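Local atomic coordinates of DNA endonuclease I-HmuI (Bacillus phage SPO1, PDB entry 1U3E), a protein that probably cuts DNA as an HNH homing endonuclease of a Bacillus phage, taking part in intron homing, and is bound here to DNA. Residues Lys4-Val15 against Arg57-Glu65. Sequence-based numbering, arbitrary orientation.
With EDO (1,2-ethanediol), chain P; nucleotides of chain C; nucleotides of chain A.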
ATOM      1  N   LYS D   4     -25.754  -6.967 -18.049  1.00 46.68           N
ATOM      2  CA  LYS D   4     -25.375  -5.900 -18.958  1.00 44.94           C
ATOM      3  C   LYS D   4     -24.173  -6.374 -19.748  1.00 45.75           C
ATOM      4  O   LYS D   4     -23.429  -7.231 -19.294  1.00 46.61           O
ATOM      5  CB  LYS D   4     -25.022  -4.634 -18.178  1.00 43.59           C
ATOM      6  CG  LYS D   4     -26.150  -3.616 -18.098  1.00 41.13           C
ATOM      7  CD  LYS D   4     -25.681  -2.334 -17.462  1.00 41.70           C
ATOM      8  CE  LYS D   4     -26.773  -1.297 -17.481  1.00 48.52           C
ATOM      9  NZ  LYS D   4     -26.357  -0.017 -16.843  1.00 50.74           N
ATOM     10  N   ASP D   5     -23.990  -5.837 -20.941  1.00 46.13           N
ATOM     11  CA  ASP D   5     -22.848  -6.227 -21.751  1.00 47.94           C
ATOM     12  C   ASP D   5     -21.593  -5.489 -21.312  1.00 46.78           C
ATOM     13  O   ASP D   5     -21.587  -4.260 -21.226  1.00 47.15           O
ATOM     14  CB  ASP D   5     -23.118  -5.932 -23.218  1.00 50.25           C
ATOM     15  CG  ASP D   5     -24.038  -6.937 -23.836  1.00 51.98           C
ATOM     16  OD1 ASP D   5     -23.607  -8.100 -23.977  1.00 53.62           O
ATOM     17  OD2 ASP D   5     -25.185  -6.571 -24.170  1.00 51.41           O
ATOM     18  N   ILE D   6     -20.529  -6.240 -21.044  1.00 45.08           N
ATOM     19  CA  ILE D   6     -19.281  -5.632 -20.614  1.00 45.53           C
ATOM     20  C   ILE D   6     -18.764  -4.674 -21.676  1.00 46.16           C
ATOM     21  O   ILE D   6     -18.366  -5.075 -22.765  1.00 47.03           O
ATOM     22  CB  ILE D   6     -18.217  -6.709 -20.291  1.00 43.28           C
ATOM     23  CG1 ILE D   6     -18.737  -7.608 -19.166  1.00 41.09           C
ATOM     24  CG2 ILE D   6     -16.900  -6.050 -19.870  1.00 38.48           C
ATOM     25  CD1 ILE D   6     -17.742  -8.608 -18.659  1.00 35.32           C
ATOM     26  N   LYS D   7     -18.791  -3.390 -21.347  1.00 48.09           N
ATOM     27  CA  LYS D   7     -18.334  -2.366 -22.270  1.00 50.97           C
ATOM     28  C   LYS D   7     -16.947  -2.702 -22.779  1.00 49.34           C
ATOM     29  O   LYS D   7     -16.064  -3.068 -22.003  1.00 48.66           O
ATOM     30  CB  LYS D   7     -18.319  -0.998 -21.581  1.00 54.44           C
ATOM     31  CG  LYS D   7     -19.708  -0.484 -21.193  1.00 61.58           C
ATOM     32  CD  LYS D   7     -19.625   0.783 -20.346  1.00 61.82           C
ATOM     33  CE  LYS D   7     -20.978   1.133 -19.748  1.00 64.17           C
ATOM     34  NZ  LYS D   7     -20.853   2.148 -18.659  1.00 63.13           N
ATOM     35  N   GLY D   8     -16.763  -2.590 -24.090  1.00 47.56           N
ATOM     36  CA  GLY D   8     -15.467  -2.860 -24.675  1.00 46.35           C
ATOM     37  C   GLY D   8     -15.276  -4.317 -24.967  1.00 46.01           C
ATOM     38  O   GLY D   8     -14.221  -4.718 -25.442  1.00 48.62           O
ATOM     39  N   TYR D   9     -16.302  -5.106 -24.669  1.00 42.08           N
ATOM     40  CA  TYR D   9     -16.283  -6.546 -24.906  1.00 41.40           C
ATOM     41  C   TYR D   9     -17.663  -7.030 -25.306  1.00 41.34           C
ATOM     42  O   TYR D   9     -17.989  -8.199 -25.138  1.00 39.57           O
ATOM     43  CB  TYR D   9     -15.845  -7.303 -23.648  1.00 43.43           C
ATOM     44  CG  TYR D   9     -14.365  -7.233 -23.347  1.00 43.05           C
ATOM     45  CD1 TYR D   9     -13.825  -6.175 -22.622  1.00 40.97           C
ATOM     46  CD2 TYR D   9     -13.501  -8.234 -23.788  1.00 43.19           C
ATOM     47  CE1 TYR D   9     -12.460  -6.116 -22.338  1.00 39.60           C
ATOM     48  CE2 TYR D   9     -12.140  -8.178 -23.508  1.00 43.28           C
ATOM     49  CZ  TYR D   9     -11.628  -7.117 -22.782  1.00 41.14           C
ATOM     50  OH  TYR D   9     -10.287  -7.078 -22.491  1.00 41.62           O
ATOM     51  N   GLU D  10     -18.469  -6.112 -25.824  1.00 43.91           N
ATOM     52  CA  GLU D  10     -19.831  -6.412 -26.246  1.00 47.75           C
ATOM     53  C   GLU D  10     -19.860  -7.578 -27.235  1.00 50.83           C
ATOM     54  O   GLU D  10     -19.053  -7.642 -28.167  1.00 50.91           O
ATOM     55  CB  GLU D  10     -20.467  -5.179 -26.893  1.00 44.78           C
ATOM     56  CG  GLU D  10     -20.464  -3.907 -26.041  1.00 48.96           C
ATOM     57  CD  GLU D  10     -19.124  -3.175 -26.034  1.00 49.12           C
ATOM     58  OE1 GLU D  10     -19.040  -2.097 -25.412  1.00 47.94           O
ATOM     59  OE2 GLU D  10     -18.157  -3.670 -26.652  1.00 53.90           O
ATOM     60  N   GLY D  11     -20.801  -8.497 -27.031  1.00 53.36           N
ATOM     61  CA  GLY D  11     -20.912  -9.646 -27.911  1.00 53.17           C
ATOM     62  C   GLY D  11     -20.034 -10.800 -27.469  1.00 53.81           C
ATOM     63  O   GLY D  11     -20.153 -11.907 -27.979  1.00 52.57           O
ATOM     64  N   HIS D  12     -19.154 -10.548 -26.510  1.00 54.21           N
ATOM     65  CA  HIS D  12     -18.253 -11.575 -26.016  1.00 54.25           C
ATOM     66  C   HIS D  12     -18.579 -11.989 -24.592  1.00 54.83           C
ATOM     67  O   HIS D  12     -18.759 -13.175 -24.308  1.00 53.67           O
ATOM     68  CB  HIS D  12     -16.822 -11.068 -26.109  1.00 56.03           C
ATOM     69  CG  HIS D  12     -16.339 -10.922 -27.515  1.00 58.92           C
ATOM     70  ND1 HIS D  12     -15.649 -11.918 -28.171  1.00 61.03           N
ATOM     71  CD2 HIS D  12     -16.502  -9.924 -28.412  1.00 60.72           C
ATOM     72  CE1 HIS D  12     -15.409 -11.540 -29.413  1.00 60.70           C
ATOM     73  NE2 HIS D  12     -15.917 -10.333 -29.586  1.00 61.25           N
ATOM     74  N   TYR D  13     -18.652 -11.012 -23.696  1.00 55.94           N
ATOM     75  CA  TYR D  13     -18.964 -11.292 -22.302  1.00 53.57           C
ATOM     76  C   TYR D  13     -20.073 -10.395 -21.783  1.00 53.66           C
ATOM     77  O   TYR D  13     -20.421  -9.386 -22.403  1.00 56.28           O
ATOM     78  CB  TYR D  13     -17.750 -11.118 -21.429  1.00 50.89           C
ATOM     79  CG  TYR D  13     -16.518 -11.894 -21.801  1.00 49.34           C
ATOM     80  CD1 TYR D  13     -15.626 -11.418 -22.747  1.00 50.44           C
ATOM     81  CD2 TYR D  13     -16.210 -13.089 -21.159  1.00 48.54           C
ATOM     82  CE1 TYR D  13     -14.442 -12.103 -23.034  1.00 49.07           C
ATOM     83  CE2 TYR D  13     -15.030 -13.783 -21.446  1.00 47.82           C
ATOM     84  CZ  TYR D  13     -14.150 -13.277 -22.377  1.00 45.52           C
ATOM     85  OH  TYR D  13     -12.980 -13.948 -22.645  1.00 44.11           O
ATOM     86  N   GLN D  14     -20.568 -10.780 -20.620  1.00 52.03           N
ATOM     87  CA  GLN D  14     -21.632 -10.027 -19.969  1.00 51.71           C
ATOM     88  C   GLN D  14     -21.454 -10.131 -18.462  1.00 49.44           C
ATOM     89  O   GLN D  14     -20.843 -11.072 -17.970  1.00 50.23           O
ATOM     90  CB  GLN D  14     -22.993 -10.526 -20.407  1.00 52.17           C
ATOM     91  CG  GLN D  14     -23.117 -10.512 -21.933  1.00 52.91           C
ATOM     92  CD  GLN D  14     -24.432 -11.111 -22.407  1.00 54.89           C
ATOM     93  OE1 GLN D  14     -24.680 -12.296 -22.209  1.00 57.74           O
ATOM     94  NE2 GLN D  14     -25.256 -10.268 -22.936  1.00 55.86           N
ATOM     95  N   VAL D  15     -22.024  -9.147 -17.746  1.00 48.15           N
ATOM     96  CA  VAL D  15     -21.878  -9.116 -16.296  1.00 46.80           C
ATOM     97  C   VAL D  15     -23.221  -8.964 -15.591  1.00 47.23           C
ATOM     98  O   VAL D  15     -24.137  -8.358 -16.126  1.00 49.32           O
ATOM     99  CB  VAL D  15     -20.931  -7.953 -15.899  1.00 44.91           C
ATOM    100  CG1 VAL D  15     -21.321  -6.684 -16.655  1.00 43.91           C
ATOM    101  CG2 VAL D  15     -20.960  -7.723 -14.406  1.00 45.10           C
ATOM    102  N   ARG D  57     -15.050  -4.320  -9.837  1.00 30.64           N
ATOM    103  CA  ARG D  57     -14.982  -3.085 -10.599  1.00 32.17           C
ATOM    104  C   ARG D  57     -15.968  -3.210 -11.752  1.00 34.90           C
ATOM    105  O   ARG D  57     -16.698  -2.266 -12.071  1.00 34.21           O
ATOM    106  CB  ARG D  57     -13.592  -2.846 -11.172  1.00 29.79           C
ATOM    107  CG  ARG D  57     -12.564  -2.391 -10.196  1.00 27.26           C
ATOM    108  CD  ARG D  57     -11.577  -1.486 -10.886  1.00 30.18           C
ATOM    109  NE  ARG D  57     -11.636  -0.138 -10.337  1.00 27.81           N
ATOM    110  CZ  ARG D  57     -11.599   0.970 -11.067  1.00 33.66           C
ATOM    111  NH1 ARG D  57     -11.500   0.898 -12.391  1.00 37.77           N
ATOM    112  NH2 ARG D  57     -11.670   2.154 -10.473  1.00 37.01           N
ATOM    113  N   LEU D  58     -15.988  -4.383 -12.377  1.00 34.86           N
ATOM    114  CA  LEU D  58     -16.890  -4.615 -13.492  1.00 36.95           C
ATOM    115  C   LEU D  58     -18.340  -4.395 -13.068  1.00 36.93           C
ATOM    116  O   LEU D  58     -19.132  -3.808 -13.812  1.00 36.91           O
ATOM    117  CB  LEU D  58     -16.709  -6.030 -14.052  1.00 33.71           C
ATOM    118  CG  LEU D  58     -15.344  -6.363 -14.663  1.00 35.62           C
ATOM    119  CD1 LEU D  58     -15.317  -7.814 -15.047  1.00 33.15           C
ATOM    120  CD2 LEU D  58     -15.078  -5.515 -15.878  1.00 32.44           C
ATOM    121  N   VAL D  59     -18.692  -4.851 -11.873  1.00 35.07           N
ATOM    122  CA  VAL D  59     -20.056  -4.675 -11.405  1.00 34.06           C
ATOM    123  C   VAL D  59     -20.295  -3.188 -11.214  1.00 34.19           C
ATOM    124  O   VAL D  59     -21.195  -2.603 -11.817  1.00 32.07           O
ATOM    125  CB  VAL D  59     -20.298  -5.429 -10.075  1.00 34.25           C
ATOM    126  CG1 VAL D  59     -21.724  -5.225  -9.610  1.00 30.77           C
ATOM    127  CG2 VAL D  59     -20.034  -6.916 -10.264  1.00 32.85           C
ATOM    128  N   ALA D  60     -19.460  -2.579 -10.383  1.00 34.14           N
ATOM    129  CA  ALA D  60     -19.558  -1.161 -10.109  1.00 36.66           C
ATOM    130  C   ALA D  60     -19.616  -0.327 -11.397  1.00 38.51           C
ATOM    131  O   ALA D  60     -20.451   0.570 -11.529  1.00 39.65           O
ATOM    132  CB  ALA D  60     -18.383  -0.726  -9.264  1.00 36.26           C
ATOM    133  N   ILE D  61     -18.739  -0.618 -12.350  1.00 36.07           N
ATOM    134  CA  ILE D  61     -18.726   0.140 -13.589  1.00 35.09           C
ATOM    135  C   ILE D  61     -20.035   0.046 -14.338  1.00 37.79           C
ATOM    136  O   ILE D  61     -20.458   1.000 -14.983  1.00 41.59           O
ATOM    137  CB  ILE D  61     -17.589  -0.325 -14.530  1.00 35.16           C
ATOM    138  CG1 ILE D  61     -16.255   0.247 -14.050  1.00 31.62           C
ATOM    139  CG2 ILE D  61     -17.860   0.139 -15.961  1.00 30.46           C
ATOM    140  CD1 ILE D  61     -15.058  -0.253 -14.811  1.00 35.18           C
ATOM    141  N   HIS D  62     -20.697  -1.095 -14.250  1.00 37.33           N
ATOM    142  CA  HIS D  62     -21.931  -1.241 -14.991  1.00 39.14           C
ATOM    143  C   HIS D  62     -23.227  -0.982 -14.229  1.00 42.23           C
ATOM    144  O   HIS D  62     -24.213  -0.537 -14.819  1.00 41.73           O
ATOM    145  CB  HIS D  62     -21.951  -2.618 -15.659  1.00 36.65           C
ATOM    146  CG  HIS D  62     -20.870  -2.806 -16.685  1.00 37.39           C
ATOM    147  ND1 HIS D  62     -19.569  -3.115 -16.351  1.00 35.67           N
ATOM    148  CD2 HIS D  62     -20.890  -2.674 -18.035  1.00 33.09           C
ATOM    149  CE1 HIS D  62     -18.836  -3.163 -17.448  1.00 36.91           C
ATOM    150  NE2 HIS D  62     -19.613  -2.898 -18.484  1.00 29.57           N
ATOM    151  N   PHE D  63     -23.227  -1.218 -12.923  1.00 42.69           N
ATOM    152  CA  PHE D  63     -24.447  -1.012 -12.148  1.00 41.02           C
ATOM    153  C   PHE D  63     -24.361  -0.001 -11.009  1.00 41.13           C
ATOM    154  O   PHE D  63     -25.192  -0.031 -10.113  1.00 44.13           O
ATOM    155  CB  PHE D  63     -24.937  -2.344 -11.567  1.00 40.63           C
ATOM    156  CG  PHE D  63     -24.963  -3.472 -12.556  1.00 42.85           C
ATOM    157  CD1 PHE D  63     -23.899  -4.353 -12.649  1.00 46.32           C
ATOM    158  CD2 PHE D  63     -26.049  -3.655 -13.392  1.00 46.02           C
ATOM    159  CE1 PHE D  63     -23.916  -5.402 -13.555  1.00 48.62           C
ATOM    160  CE2 PHE D  63     -26.076  -4.702 -14.306  1.00 47.94           C
ATOM    161  CZ  PHE D  63     -25.006  -5.576 -14.385  1.00 48.69           C
ATOM    162  N   CYS D  64     -23.385   0.901 -11.033  1.00 38.46           N
ATOM    163  CA  CYS D  64     -23.256   1.867  -9.950  1.00 34.43           C
ATOM    164  C   CYS D  64     -22.971   3.300 -10.372  1.00 37.90           C
ATOM    165  O   CYS D  64     -21.894   3.596 -10.887  1.00 41.67           O
ATOM    166  CB  CYS D  64     -22.163   1.414  -8.993  1.00 32.77           C
ATOM    167  SG  CYS D  64     -22.554  -0.074  -8.091  1.00 30.04           S
ATOM    168  N   GLU D  65     -23.924   4.196 -10.134  1.00 37.85           N
ATOM    169  CA  GLU D  65     -23.737   5.600 -10.480  1.00 40.47           C
ATOM    170  C   GLU D  65     -22.609   6.176  -9.606  1.00 39.45           C
ATOM    171  O   GLU D  65     -22.318   5.673  -8.515  1.00 35.45           O
ATOM    172  CB  GLU D  65     -25.028   6.402 -10.238  1.00 42.91           C
ATOM    173  CG  GLU D  65     -26.309   5.774 -10.806  1.00 59.19           C
ATOM    174  CD  GLU D  65     -26.377   5.767 -12.339  1.00 67.73           C
ATOM    175  OE1 GLU D  65     -27.096   4.908 -12.904  1.00 69.75           O
ATOM    176  OE2 GLU D  65     -25.726   6.625 -12.980  1.00 71.96           O
TER
HETATM  177  C1  EDO P 400     -24.079   3.693 -14.663  1.00 60.76           C
HETATM  178  O1  EDO P 400     -24.123   2.384 -14.054  1.00 54.80           O
HETATM  179  C2  EDO P 400     -24.570   3.599 -16.141  1.00 64.35           C
HETATM  180  O2  EDO P 400     -23.702   2.684 -16.894  1.00 67.42           O
ATOM    181  P    DT C   2     -10.358  -0.688  -6.693  1.00 31.86           P
ATOM    182  OP1  DT C   2     -11.314   0.228  -7.368  1.00 35.64           O
ATOM    183  OP2  DT C   2     -10.858  -2.049  -6.364  1.00 28.21           O
ATOM    184  O5'  DT C   2      -8.960  -0.741  -7.476  1.00 32.91           O
ATOM    185  C5'  DT C   2      -8.370   0.503  -7.916  1.00 35.55           C
ATOM    186  C4'  DT C   2      -7.131   0.240  -8.742  1.00 39.10           C
ATOM    187  O4'  DT C   2      -6.084  -0.154  -7.841  1.00 42.06           O
ATOM    188  C3'  DT C   2      -7.245  -0.870  -9.781  1.00 43.49           C
ATOM    189  O3'  DT C   2      -7.558  -0.428 -11.080  1.00 48.61           O
ATOM    190  C2'  DT C   2      -5.834  -1.394  -9.832  1.00 43.91           C
ATOM    191  C1'  DT C   2      -5.240  -1.050  -8.515  1.00 43.26           C
ATOM    192  N1   DT C   2      -5.023  -2.232  -7.717  1.00 43.89           N
ATOM    193  C2   DT C   2      -3.781  -2.764  -7.854  1.00 42.86           C
ATOM    194  O2   DT C   2      -2.917  -2.332  -8.601  1.00 45.07           O
ATOM    195  N3   DT C   2      -3.591  -3.853  -7.079  1.00 40.50           N
ATOM    196  C4   DT C   2      -4.472  -4.447  -6.221  1.00 44.23           C
ATOM    197  O4   DT C   2      -4.136  -5.457  -5.595  1.00 44.98           O
ATOM    198  C5   DT C   2      -5.752  -3.817  -6.124  1.00 47.66           C
ATOM    199  C7   DT C   2      -6.780  -4.385  -5.196  1.00 48.16           C
ATOM    200  C6   DT C   2      -5.976  -2.735  -6.879  1.00 46.16           C
TER
ATOM    201  P    DA A   7     -12.973 -17.728 -21.817  1.00 68.12           P
ATOM    202  OP1  DA A   7     -14.426 -17.480 -21.759  1.00 64.56           O
ATOM    203  OP2  DA A   7     -12.028 -16.598 -21.645  1.00 69.84           O
ATOM    204  O5'  DA A   7     -12.614 -18.834 -20.734  1.00 69.99           O
ATOM    205  C5'  DA A   7     -12.901 -20.202 -21.008  1.00 70.26           C
ATOM    206  C4'  DA A   7     -12.397 -21.101 -19.904  1.00 70.74           C
ATOM    207  O4'  DA A   7     -10.960 -21.250 -19.986  1.00 72.31           O
ATOM    208  C3'  DA A   7     -12.651 -20.519 -18.517  1.00 69.67           C
ATOM    209  O3'  DA A   7     -12.780 -21.595 -17.596  1.00 71.36           O
ATOM    210  C2'  DA A   7     -11.395 -19.711 -18.249  1.00 68.91           C
ATOM    211  C1'  DA A   7     -10.340 -20.606 -18.878  1.00 69.39           C
ATOM    212  N9   DA A   7      -9.083 -20.004 -19.329  1.00 67.88           N
ATOM    213  C8   DA A   7      -8.867 -18.806 -19.962  1.00 68.14           C
ATOM    214  N7   DA A   7      -7.608 -18.588 -20.265  1.00 67.81           N
ATOM    215  C5   DA A   7      -6.947 -19.718 -19.792  1.00 67.92           C
ATOM    216  C6   DA A   7      -5.582 -20.111 -19.810  1.00 66.58           C
ATOM    217  N6   DA A   7      -4.600 -19.384 -20.347  1.00 65.46           N
ATOM    218  N1   DA A   7      -5.261 -21.298 -19.249  1.00 67.03           N
ATOM    219  C2   DA A   7      -6.244 -22.035 -18.709  1.00 68.69           C
ATOM    220  N3   DA A   7      -7.554 -21.779 -18.635  1.00 69.70           N
ATOM    221  C4   DA A   7      -7.843 -20.592 -19.202  1.00 68.81           C
TER
ATOM    222  P    DT C   3      -7.873  -1.512 -12.195  1.00 54.74           P
ATOM    223  OP1  DT C   3      -8.706  -0.853 -13.224  1.00 52.56           O
ATOM    224  OP2  DT C   3      -8.402  -2.725 -11.555  1.00 47.68           O
ATOM    225  O5'  DT C   3      -6.450  -1.886 -12.859  1.00 57.84           O
ATOM    226  C5'  DT C   3      -5.646  -0.842 -13.434  1.00 57.34           C
ATOM    227  C4'  DT C   3      -4.270  -1.383 -13.747  1.00 57.95           C
ATOM    228  O4'  DT C   3      -3.630  -1.872 -12.523  1.00 56.80           O
ATOM    229  C3'  DT C   3      -4.260  -2.568 -14.713  1.00 59.78           C
ATOM    230  O3'  DT C   3      -3.784  -2.115 -15.977  1.00 65.20           O
ATOM    231  C2'  DT C   3      -3.202  -3.527 -14.202  1.00 58.56           C
ATOM    232  C1'  DT C   3      -2.879  -3.029 -12.808  1.00 57.12           C
ATOM    233  N1   DT C   3      -3.127  -4.052 -11.784  1.00 51.74           N
ATOM    234  C2   DT C   3      -2.057  -4.837 -11.426  1.00 48.79           C
ATOM    235  O2   DT C   3      -0.948  -4.703 -11.917  1.00 46.34           O
ATOM    236  N3   DT C   3      -2.333  -5.786 -10.471  1.00 49.64           N
ATOM    237  C4   DT C   3      -3.552  -6.020  -9.856  1.00 50.40           C
ATOM    238  O4   DT C   3      -3.649  -6.911  -9.006  1.00 47.78           O
ATOM    239  C5   DT C   3      -4.636  -5.154 -10.288  1.00 48.56           C
ATOM    240  C7   DT C   3      -6.005  -5.346  -9.693  1.00 46.81           C
ATOM    241  C6   DT C   3      -4.371  -4.232 -11.220  1.00 48.19           C
TER
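Helix 55-63 of the HNH endonuclease region packs against the first two strands of the N-terminal antiparallel sheet, in the NUMOD4 motif, and the loop between them, with His-62 meeting Lys-7 and Val-15. Imidazole suits this place because its two nitrogens can play opposite parts. NE2 accepts the backbone N-H of Lys-7 at 3.0 Å, nearly straight (168°) and in the ring plane, while ND1 donates to Leu-58 O at 2.7 Å, one turn back in the helix. Valine suits position 15 because its two methyls serve two rings: with N-CA-CB-CG1 at 46°, CG1 lies over one imidazole face as a CH-pi contact, 4.1 Å from the centroid, and CG2 packs on Phe-63 CE1 at 3.9 Å. Ile-61 CG2 sits over the other imidazole face. The Phe-63 ring turns its edge to Val-15 O. Lys-4 combines a long aliphatic chain, sliding along Phe-63 with CB 3.9 Å from CZ, with an ammonium whose NZ reaches His-62 O (3.0 Å). In the same segments, Tyr-13 OH bonds OP2 of DA7 of chain A and Arg-57 NE bonds OP1 of DT2 of chain C. The bonding of His-62 is consistent with a neutral imidazole carrying its proton on ND1, probably fixed in ring rotation.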